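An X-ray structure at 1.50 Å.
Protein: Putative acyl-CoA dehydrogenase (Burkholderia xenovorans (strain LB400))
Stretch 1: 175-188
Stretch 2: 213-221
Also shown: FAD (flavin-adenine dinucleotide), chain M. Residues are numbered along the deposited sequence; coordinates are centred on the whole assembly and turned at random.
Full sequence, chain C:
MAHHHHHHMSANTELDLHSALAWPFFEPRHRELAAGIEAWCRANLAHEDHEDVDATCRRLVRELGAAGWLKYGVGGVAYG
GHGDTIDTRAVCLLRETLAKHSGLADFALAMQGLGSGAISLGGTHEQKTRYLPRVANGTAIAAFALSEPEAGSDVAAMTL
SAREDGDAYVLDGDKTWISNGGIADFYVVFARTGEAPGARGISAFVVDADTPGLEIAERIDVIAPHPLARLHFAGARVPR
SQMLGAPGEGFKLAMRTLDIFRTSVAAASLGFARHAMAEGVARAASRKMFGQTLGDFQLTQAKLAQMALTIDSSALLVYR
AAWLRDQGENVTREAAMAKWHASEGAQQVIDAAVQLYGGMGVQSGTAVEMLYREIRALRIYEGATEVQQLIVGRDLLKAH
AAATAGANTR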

# COMPACT_ATOMS: atom_id res chain seq x y z
N LYS C 175 -26.29 26.79 -1.06
CA LYS C 175 -24.91 26.38 -1.24
C LYS C 175 -24.38 26.01 0.13
O LYS C 175 -24.85 26.53 1.14
CB LYS C 175 -24.04 27.51 -1.84
CG LYS C 175 -24.45 27.93 -3.25
CD LYS C 175 -24.33 26.77 -4.22
CE LYS C 175 -24.38 27.26 -5.65
NZ LYS C 175 -24.37 26.14 -6.65
N THR C 176 -23.41 25.10 0.19
CA THR C 176 -22.88 24.77 1.51
C THR C 176 -21.41 24.39 1.43
O THR C 176 -20.82 24.27 0.35
CB THR C 176 -23.74 23.69 2.20
OG1 THR C 176 -23.47 23.72 3.60
CG2 THR C 176 -23.43 22.28 1.64
N TRP C 177 -20.81 24.22 2.62
CA TRP C 177 -19.36 24.08 2.79
C TRP C 177 -18.62 25.29 2.25
O TRP C 177 -17.50 25.16 1.75
CB TRP C 177 -18.79 22.81 2.14
CG TRP C 177 -19.62 21.56 2.31
CD1 TRP C 177 -20.25 20.86 1.32
CD2 TRP C 177 -19.90 20.88 3.53
NE1 TRP C 177 -20.92 19.78 1.86
CE2 TRP C 177 -20.72 19.78 3.21
CE3 TRP C 177 -19.55 21.10 4.87
CZ2 TRP C 177 -21.20 18.90 4.19
CZ3 TRP C 177 -20.02 20.23 5.83
CH2 TRP C 177 -20.84 19.14 5.49
N ILE C 178 -19.22 26.47 2.34
CA ILE C 178 -18.66 27.64 1.65
C ILE C 178 -17.60 28.28 2.54
O ILE C 178 -17.91 28.82 3.60
CB ILE C 178 -19.75 28.65 1.27
CG1 ILE C 178 -20.78 27.98 0.35
CG2 ILE C 178 -19.12 29.87 0.59
CD1 ILE C 178 -20.16 27.20 -0.80
N SER C 179 -16.34 28.21 2.09
CA SER C 179 -15.24 28.84 2.80
C SER C 179 -15.43 30.35 2.88
O SER C 179 -15.83 30.98 1.90
CB SER C 179 -13.92 28.52 2.10
OG SER C 179 -13.62 27.14 2.21
N ASN C 180 -15.10 30.92 4.04
CA ASN C 180 -15.38 32.32 4.38
C ASN C 180 -16.88 32.61 4.45
O ASN C 180 -17.27 33.78 4.54
CB ASN C 180 -14.70 33.31 3.42
CG ASN C 180 -13.19 33.35 3.60
OD1 ASN C 180 -12.68 32.97 4.66
ND2 ASN C 180 -12.48 33.83 2.58
N GLY C 181 -17.72 31.58 4.41
CA GLY C 181 -19.15 31.82 4.53
C GLY C 181 -19.46 32.53 5.83
O GLY C 181 -18.97 32.15 6.89
N GLY C 182 -20.27 33.59 5.75
CA GLY C 182 -20.59 34.39 6.90
C GLY C 182 -19.70 35.59 7.12
O GLY C 182 -20.10 36.51 7.84
N ILE C 183 -18.51 35.62 6.52
CA ILE C 183 -17.62 36.76 6.70
C ILE C 183 -17.15 37.35 5.37
O ILE C 183 -16.52 38.41 5.34
CB ILE C 183 -16.41 36.41 7.57
CG1 ILE C 183 -15.55 35.33 6.92
CG2 ILE C 183 -16.85 35.99 8.97
CD1 ILE C 183 -14.40 34.95 7.79
N ALA C 184 -17.46 36.67 4.26
CA ALA C 184 -17.07 37.20 2.95
C ALA C 184 -17.83 38.48 2.62
O ALA C 184 -18.98 38.68 3.04
CB ALA C 184 -17.34 36.16 1.85
N ASP C 185 -17.18 39.35 1.85
CA ASP C 185 -17.84 40.55 1.34
C ASP C 185 -18.60 40.29 0.05
O ASP C 185 -19.52 41.05 -0.29
CB ASP C 185 -16.81 41.66 1.14
CG ASP C 185 -16.25 42.16 2.45
OD1 ASP C 185 -17.02 42.78 3.21
OD2 ASP C 185 -15.06 41.91 2.74
N PHE C 186 -18.26 39.23 -0.67
CA PHE C 186 -19.01 38.82 -1.85
C PHE C 186 -18.76 37.34 -2.06
O PHE C 186 -17.77 36.77 -1.57
CB PHE C 186 -18.60 39.62 -3.09
CG PHE C 186 -17.19 39.37 -3.54
CD1 PHE C 186 -16.89 38.31 -4.40
CD2 PHE C 186 -16.14 40.17 -3.07
CE1 PHE C 186 -15.57 38.06 -4.79
CE2 PHE C 186 -14.84 39.93 -3.47
CZ PHE C 186 -14.55 38.87 -4.32
N TYR C 187 -19.66 36.73 -2.83
CA TYR C 187 -19.61 35.32 -3.20
C TYR C 187 -19.71 35.23 -4.70
O TYR C 187 -20.61 35.83 -5.29
CB TYR C 187 -20.78 34.55 -2.56
CG TYR C 187 -20.78 34.60 -1.06
CD1 TYR C 187 -21.41 35.64 -0.38
CD2 TYR C 187 -20.14 33.62 -0.31
CE1 TYR C 187 -21.40 35.69 1.00
CE2 TYR C 187 -20.13 33.66 1.07
CZ TYR C 187 -20.75 34.70 1.72
OH TYR C 187 -20.72 34.73 3.10
N VAL C 188 -18.80 34.50 -5.33
CA VAL C 188 -19.02 34.08 -6.72
C VAL C 188 -19.92 32.85 -6.67
O VAL C 188 -19.51 31.79 -6.19
CB VAL C 188 -17.70 33.79 -7.45
CG1 VAL C 188 -17.99 33.23 -8.83
CG2 VAL C 188 -16.87 35.05 -7.57
N GLY C 213 -32.09 38.61 0.97
CA GLY C 213 -32.42 37.26 0.60
C GLY C 213 -31.25 36.29 0.63
O GLY C 213 -31.48 35.08 0.53
N LEU C 214 -30.02 36.78 0.72
CA LEU C 214 -28.86 35.93 0.97
C LEU C 214 -28.73 35.74 2.48
O LEU C 214 -28.41 36.68 3.21
CB LEU C 214 -27.59 36.54 0.38
CG LEU C 214 -26.28 35.80 0.69
CD1 LEU C 214 -26.37 34.34 0.29
CD2 LEU C 214 -25.09 36.47 0.01
N GLU C 215 -29.01 34.53 2.95
CA GLU C 215 -29.07 34.25 4.38
C GLU C 215 -27.94 33.30 4.76
O GLU C 215 -27.63 32.36 4.03
CB GLU C 215 -30.43 33.64 4.76
CG GLU C 215 -31.61 34.49 4.30
CD GLU C 215 -32.96 33.85 4.57
OE1 GLU C 215 -33.99 34.55 4.40
OE2 GLU C 215 -33.01 32.66 4.93
N ILE C 216 -27.30 33.59 5.89
CA ILE C 216 -26.33 32.66 6.46
C ILE C 216 -27.13 31.66 7.29
O ILE C 216 -27.52 31.95 8.43
CB ILE C 216 -25.26 33.38 7.29
CG1 ILE C 216 -24.67 34.55 6.50
CG2 ILE C 216 -24.18 32.40 7.70
CD1 ILE C 216 -24.00 34.16 5.18
N ALA C 217 -27.42 30.50 6.71
CA ALA C 217 -28.35 29.57 7.33
C ALA C 217 -27.72 28.85 8.51
O ALA C 217 -28.42 28.48 9.46
CB ALA C 217 -28.86 28.57 6.30
N GLU C 218 -26.41 28.63 8.46
CA GLU C 218 -25.74 27.79 9.43
C GLU C 218 -24.25 28.06 9.33
O GLU C 218 -23.72 28.17 8.22
CB GLU C 218 -26.04 26.31 9.16
CG GLU C 218 -25.34 25.31 10.04
CD GLU C 218 -25.53 23.88 9.55
OE1 GLU C 218 -26.29 23.69 8.57
OE2 GLU C 218 -24.93 22.96 10.14
N ARG C 219 -23.58 28.18 10.47
CA ARG C 219 -22.13 28.17 10.49
C ARG C 219 -21.67 26.74 10.74
O ARG C 219 -22.21 26.05 11.61
CB ARG C 219 -21.58 29.11 11.57
CG ARG C 219 -21.93 30.59 11.34
CD ARG C 219 -21.51 31.08 9.96
NE ARG C 219 -20.09 30.86 9.71
CZ ARG C 219 -19.13 31.70 10.08
NH1 ARG C 219 -19.44 32.83 10.70
NH2 ARG C 219 -17.86 31.41 9.83
N ILE C 220 -20.71 26.29 9.95
CA ILE C 220 -20.32 24.88 9.90
C ILE C 220 -19.00 24.70 10.64
O ILE C 220 -18.04 25.44 10.40
CB ILE C 220 -20.22 24.40 8.44
CG1 ILE C 220 -21.58 24.52 7.75
CG2 ILE C 220 -19.73 22.96 8.39
CD1 ILE C 220 -21.51 24.30 6.25
N ASP C 221 -18.95 23.69 11.51
CA ASP C 221 -17.73 23.36 12.26
C ASP C 221 -17.09 22.13 11.64
O ASP C 221 -17.75 21.10 11.48
CB ASP C 221 -18.05 23.09 13.73
CG ASP C 221 -18.65 24.28 14.42
OD1 ASP C 221 -18.19 25.41 14.16
OD2 ASP C 221 -19.59 24.09 15.21
PA FAD M . -20.02 13.86 -2.65
O1A FAD M . -20.14 14.60 -3.93
O2A FAD M . -21.29 13.23 -2.08
O5B FAD M . -18.90 12.75 -2.83
C5B FAD M . -18.65 11.81 -1.77
C4B FAD M . -17.44 11.02 -2.18
O4B FAD M . -17.75 10.26 -3.36
C3B FAD M . -16.24 11.86 -2.62
O3B FAD M . -15.50 12.39 -1.52
C2B FAD M . -15.45 10.85 -3.46
O2B FAD M . -14.65 10.03 -2.62
C1B FAD M . -16.57 10.01 -4.09
N9A FAD M . -16.85 10.28 -5.50
C8A FAD M . -17.23 11.47 -6.06
N7A FAD M . -17.50 11.40 -7.34
C5A FAD M . -17.28 10.06 -7.65
C6A FAD M . -17.40 9.33 -8.84
N6A FAD M . -17.77 9.87 -10.01
N1A FAD M . -17.11 8.01 -8.81
C2A FAD M . -16.71 7.47 -7.65
N3A FAD M . -16.56 8.06 -6.46
C4A FAD M . -16.87 9.36 -6.53
N1 FAD M . -17.20 24.01 -1.80
C2 FAD M . -17.40 25.23 -2.38
O2 FAD M . -18.20 25.40 -3.31
N3 FAD M . -16.70 26.32 -1.91
C4 FAD M . -15.79 26.31 -0.88
O4 FAD M . -15.29 27.36 -0.49
C4X FAD M . -15.56 25.02 -0.30
N5 FAD M . -14.75 24.94 0.72
C5X FAD M . -14.69 23.74 1.41
C6 FAD M . -13.96 23.69 2.60
C7 FAD M . -13.94 22.54 3.38
C7M FAD M . -13.17 22.54 4.68
C8 FAD M . -14.66 21.40 2.96
C8M FAD M . -14.67 20.14 3.78
C9 FAD M . -15.37 21.45 1.77
C9A FAD M . -15.40 22.61 0.99
N10 FAD M . -16.20 22.72 -0.17
C10 FAD M . -16.32 23.92 -0.82
C1' FAD M . -17.02 21.57 -0.58
C2' FAD M . -16.22 20.49 -1.31
O2' FAD M . -15.83 20.94 -2.60
C3' FAD M . -17.09 19.24 -1.45
O3' FAD M . -17.24 18.73 -0.13
C4' FAD M . -16.49 18.17 -2.36
O4' FAD M . -16.57 18.61 -3.71
C5' FAD M . -17.20 16.83 -2.20
O5' FAD M . -18.60 17.04 -2.46
P FAD M . -19.63 16.39 -1.38
O1P FAD M . -19.26 16.77 0.01
O2P FAD M . -21.03 16.73 -1.79
O3P FAD M . -19.41 14.82 -1.53

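No hydrogen bond joins the two stretches; the contact rests on apolar packing and one guanidinium laid against a backbone. I220 gives up the most surface. Its CA-to-CB bond points toward the first stretch, and with chi1 m and chi2 t the chain extends so that I220 CD1 reaches T176 OG1 at 3.3 Å, while I220 CG2 lies 3.8 Å from W177 CZ3. The W177 CA-to-CB bond points away, but chi1 of -42° and chi2 of 115° bring CZ3 back to I220, with FAD C1' also near the ring.

R219 leaves its backbone sideways, and three successive m torsions curl it back until R219 CZ sits 3.2 Å from G181 O. That oxygen lies over one face of the guanidinium, where the N-H bonds do not point, so the approach is not a hydrogen bond; NE, NH1 and NH2 find partners elsewhere in the structure. G182 packs over the same face. Its phi/psi of 93/-20 calls for glycine, and an ideal G182 CB would stand 2.9 Å from R219 NH1.

The Y187 CA-to-CB bond points toward the second stretch, chi1 m. Y187 CD1 meets L214 CD2 at 3.8 Å, while Y187 OH accepts from G182 N at 2.9 Å, tying the first stretch's loop to its own strand. I216, m at both torsions, places I216 CD1 3.9 Å from Y187 OH and 3.8 Å from G182 N.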